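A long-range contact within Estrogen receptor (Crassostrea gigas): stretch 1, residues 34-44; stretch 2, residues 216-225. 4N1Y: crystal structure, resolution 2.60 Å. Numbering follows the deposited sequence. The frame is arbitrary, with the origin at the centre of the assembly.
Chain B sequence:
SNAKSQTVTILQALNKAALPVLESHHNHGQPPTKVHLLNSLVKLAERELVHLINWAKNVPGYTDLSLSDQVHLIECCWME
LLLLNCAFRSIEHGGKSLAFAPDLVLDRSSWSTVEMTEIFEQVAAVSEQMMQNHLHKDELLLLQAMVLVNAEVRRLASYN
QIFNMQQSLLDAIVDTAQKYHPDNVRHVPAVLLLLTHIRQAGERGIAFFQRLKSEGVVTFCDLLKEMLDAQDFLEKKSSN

Stretch 1 (34-44) KVHLLNSLVKL
Stretch 2 (216-225) GVVTFCDLLK

Residues 34-44 form continuous helix, with phi/psi near -65/-40 and backbone hydrogen bonds such as Val-42 N to Leu-38 O (2.7 Å) and Lys-43 N to Asn-39 O (3.2 Å); Lys-43 itself relaxes to -91/-18. Residues 216-225 begin where another helix has ended: Gly-216 has positive phi (58/2), a conformation that favours glycine, and Val-217 follows at -82/-46. Val-218, Thr-219 and Phe-220 are extended (-81/133, -95/128, -109/138), and Cys-221 (-80/175) is the N-cap residue of a new helix, whose first turn is closed by Lys-225 N to Cys-221 O (3.0 Å). The two stretches run in the same general direction, from Val-35 beside Val-217 to Lys-43 beside Cys-221. The register is set by Asn-39 CA to Val-218 CA at 5.9 Å and Val-42 CA to Phe-220 CA at 6.9 Å. Together the stretches bury 481 Å².

The one hydrogen bond across the contact runs from Thr-219 N to Asn-39 OD1 (3.3 Å, 147° at the hydrogen). Asn-39 (chi1 m, chi2 -24°) starts sideways but brings its amide end nearer, so that its OD1 accepts from the backbone N-H of Thr-219 in the extended segment. Asn-39 OD1 also lies 3.2 Å from Val-218 CG1. Val-218 (chi1 159°, t) is buried and packs against Leu-38, Asn-39 and Val-42 of the helix, with Val-218 CG1 3.6 Å from Val-42 CG2 and Val-218 CG2 3.9 Å from Leu-38 CB. One turn earlier on the helix, Val-35 CG2 meets Val-217 CG1 at 3.6 Å, with both valines in t.

Val-42 (chi1 156°, t) points toward the second stretch and is the most covered residue of the contact. Val-42 CG1 sits over one face of the Phe-220 ring, 4.2 Å from the centroid and 21° off the normal, a CH-pi contact; Phe-220 adopts chi1 m and chi2 -113°. Val-42 CG1 also packs 3.8 Å from Leu-224 CD2. Leu-224 (chi1 -157°, t; chi2 46°, p) points toward the first helix, and Leu-224 CD2 comes within 3.2 Å of Val-42 O. The short beta-branched side chain of Val-42 puts CG1 against both the flat Phe-220 ring and Leu-224 CD2.

Lys-43 reaches across with chi1 off-well at -116°, chi2 and chi3 t and chi4 p. Lys-43 NZ lies 2.7 Å from Cys-221 N, but both are donors, so this is no hydrogen bond; Lys-43 CE is 3.1 Å from Cys-221 SG (chi1 m). Beyond the contact, Lys-225 NZ forms a salt bridge with Asp-222 OD1 (2.7 Å).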

# COMPACT_ATOMS: atom_id res chain seq x y z
N LYS B 34 -6.18 15.50 23.99
CA LYS B 34 -6.48 14.62 22.88
C LYS B 34 -7.64 15.19 22.08
O LYS B 34 -7.54 15.37 20.86
CB LYS B 34 -6.82 13.21 23.37
CG LYS B 34 -7.26 12.27 22.27
CD LYS B 34 -7.63 10.90 22.81
CE LYS B 34 -8.08 9.98 21.67
NZ LYS B 34 -8.69 8.72 22.17
N VAL B 35 -8.71 15.51 22.79
CA VAL B 35 -9.89 16.08 22.17
C VAL B 35 -9.58 17.42 21.50
O VAL B 35 -10.02 17.66 20.37
CB VAL B 35 -11.02 16.26 23.19
CG1 VAL B 35 -12.13 17.13 22.62
CG2 VAL B 35 -11.57 14.91 23.57
N HIS B 36 -8.81 18.28 22.16
CA HIS B 36 -8.54 19.61 21.61
C HIS B 36 -7.77 19.58 20.30
O HIS B 36 -8.13 20.29 19.36
CB HIS B 36 -7.76 20.46 22.61
CG HIS B 36 -7.59 21.88 22.17
ND1 HIS B 36 -8.65 22.66 21.72
CD2 HIS B 36 -6.49 22.67 22.09
CE1 HIS B 36 -8.21 23.86 21.40
NE2 HIS B 36 -6.90 23.90 21.61
N LEU B 37 -6.74 18.75 20.24
CA LEU B 37 -5.96 18.62 19.02
C LEU B 37 -6.76 17.96 17.92
O LEU B 37 -6.77 18.44 16.78
CB LEU B 37 -4.68 17.82 19.27
CG LEU B 37 -3.56 18.44 20.11
CD1 LEU B 37 -2.42 17.46 20.28
CD2 LEU B 37 -3.06 19.71 19.45
N LEU B 38 -7.41 16.86 18.25
CA LEU B 38 -8.17 16.10 17.26
C LEU B 38 -9.29 16.89 16.61
O LEU B 38 -9.58 16.69 15.42
CB LEU B 38 -8.75 14.84 17.89
CG LEU B 38 -7.77 13.70 18.10
CD1 LEU B 38 -8.45 12.46 18.69
CD2 LEU B 38 -7.11 13.40 16.79
N ASN B 39 -9.90 17.82 17.33
CA ASN B 39 -10.99 18.58 16.72
C ASN B 39 -10.40 19.52 15.68
O ASN B 39 -11.00 19.75 14.63
CB ASN B 39 -11.85 19.35 17.75
CG ASN B 39 -12.88 18.45 18.49
OD1 ASN B 39 -13.29 17.41 17.98
ND2 ASN B 39 -13.30 18.88 19.67
N SER B 40 -9.18 19.99 15.91
CA SER B 40 -8.53 20.84 14.92
C SER B 40 -8.08 19.97 13.75
O SER B 40 -8.33 20.32 12.60
CB SER B 40 -7.34 21.59 15.52
OG SER B 40 -7.78 22.53 16.49
N LEU B 41 -7.47 18.83 14.05
CA LEU B 41 -7.05 17.90 12.99
C LEU B 41 -8.21 17.42 12.15
O LEU B 41 -8.13 17.37 10.94
CB LEU B 41 -6.31 16.70 13.57
CG LEU B 41 -4.93 16.95 14.19
CD1 LEU B 41 -4.37 15.67 14.80
CD2 LEU B 41 -3.96 17.53 13.15
N VAL B 42 -9.31 17.07 12.81
CA VAL B 42 -10.47 16.57 12.09
C VAL B 42 -11.04 17.58 11.12
O VAL B 42 -11.40 17.23 10.00
CB VAL B 42 -11.60 16.15 13.07
CG1 VAL B 42 -12.97 16.18 12.40
CG2 VAL B 42 -11.30 14.79 13.65
N LYS B 43 -11.12 18.84 11.53
CA LYS B 43 -11.74 19.81 10.65
C LYS B 43 -10.76 20.50 9.70
O LYS B 43 -11.17 21.00 8.65
CB LYS B 43 -12.56 20.79 11.45
CG LYS B 43 -13.94 20.53 10.97
CD LYS B 43 -15.13 21.03 11.75
CE LYS B 43 -16.24 20.35 11.00
NZ LYS B 43 -15.95 18.83 11.02
N LEU B 44 -9.48 20.45 10.02
CA LEU B 44 -8.48 20.86 9.06
C LEU B 44 -8.62 19.87 7.91
O LEU B 44 -8.58 20.25 6.74
CB LEU B 44 -7.09 20.82 9.66
CG LEU B 44 -6.02 21.38 8.74
CD1 LEU B 44 -6.34 22.81 8.33
CD2 LEU B 44 -4.68 21.31 9.42
N GLY B 216 -17.99 9.83 19.54
CA GLY B 216 -18.93 10.93 19.56
C GLY B 216 -18.51 12.19 20.31
O GLY B 216 -19.27 13.16 20.40
N VAL B 217 -17.30 12.17 20.85
CA VAL B 217 -16.76 13.30 21.59
C VAL B 217 -16.21 14.30 20.61
O VAL B 217 -16.47 15.50 20.68
CB VAL B 217 -15.66 12.88 22.54
CG1 VAL B 217 -15.07 14.11 23.20
CG2 VAL B 217 -16.21 11.93 23.58
N VAL B 218 -15.45 13.76 19.67
CA VAL B 218 -14.86 14.59 18.66
C VAL B 218 -15.97 14.81 17.66
O VAL B 218 -16.68 13.88 17.27
CB VAL B 218 -13.64 13.91 18.00
CG1 VAL B 218 -13.32 14.52 16.63
CG2 VAL B 218 -12.44 13.97 18.93
N THR B 219 -16.16 16.06 17.27
CA THR B 219 -17.26 16.38 16.40
C THR B 219 -16.85 16.40 14.93
O THR B 219 -15.87 17.04 14.56
CB THR B 219 -17.88 17.70 16.81
OG1 THR B 219 -16.99 18.76 16.44
CG2 THR B 219 -18.07 17.72 18.32
N PHE B 220 -17.59 15.66 14.11
CA PHE B 220 -17.32 15.63 12.67
C PHE B 220 -18.39 16.35 11.91
O PHE B 220 -19.56 16.17 12.22
CB PHE B 220 -17.27 14.19 12.15
CG PHE B 220 -16.12 13.38 12.64
CD1 PHE B 220 -15.13 12.96 11.76
CD2 PHE B 220 -16.04 12.99 13.96
CE1 PHE B 220 -14.06 12.19 12.21
CE2 PHE B 220 -14.98 12.21 14.42
CZ PHE B 220 -13.99 11.81 13.54
N CYS B 221 -18.05 17.14 10.90
CA CYS B 221 -19.12 17.58 10.02
C CYS B 221 -19.41 16.45 9.08
O CYS B 221 -18.65 15.46 9.01
CB CYS B 221 -18.84 18.88 9.24
SG CYS B 221 -19.24 20.40 10.13
N ASP B 222 -20.44 16.68 8.28
CA ASP B 222 -21.10 15.65 7.52
C ASP B 222 -20.29 15.20 6.32
O ASP B 222 -20.36 14.04 5.95
CB ASP B 222 -22.47 16.15 7.11
CG ASP B 222 -23.32 16.52 8.30
OD1 ASP B 222 -23.40 15.70 9.24
OD2 ASP B 222 -23.91 17.62 8.33
N LEU B 223 -19.50 16.10 5.75
CA LEU B 223 -18.63 15.70 4.65
C LEU B 223 -17.67 14.60 5.07
O LEU B 223 -17.62 13.54 4.44
CB LEU B 223 -17.84 16.88 4.12
CG LEU B 223 -16.88 16.49 2.99
CD1 LEU B 223 -17.61 16.04 1.74
CD2 LEU B 223 -15.89 17.61 2.68
N LEU B 224 -16.93 14.85 6.14
CA LEU B 224 -15.98 13.88 6.64
C LEU B 224 -16.74 12.64 7.08
O LEU B 224 -16.31 11.49 6.90
CB LEU B 224 -15.17 14.46 7.80
CG LEU B 224 -13.81 13.82 8.04
CD1 LEU B 224 -13.12 13.67 6.73
CD2 LEU B 224 -12.98 14.67 8.96
N LYS B 225 -17.88 12.89 7.70
CA LYS B 225 -18.71 11.82 8.20
C LYS B 225 -19.27 10.93 7.07
O LYS B 225 -19.36 9.71 7.23
CB LYS B 225 -19.80 12.43 9.07
CG LYS B 225 -20.84 11.50 9.59
CD LYS B 225 -22.00 12.34 10.10
CE LYS B 225 -21.50 13.45 11.01
NZ LYS B 225 -22.58 14.36 11.48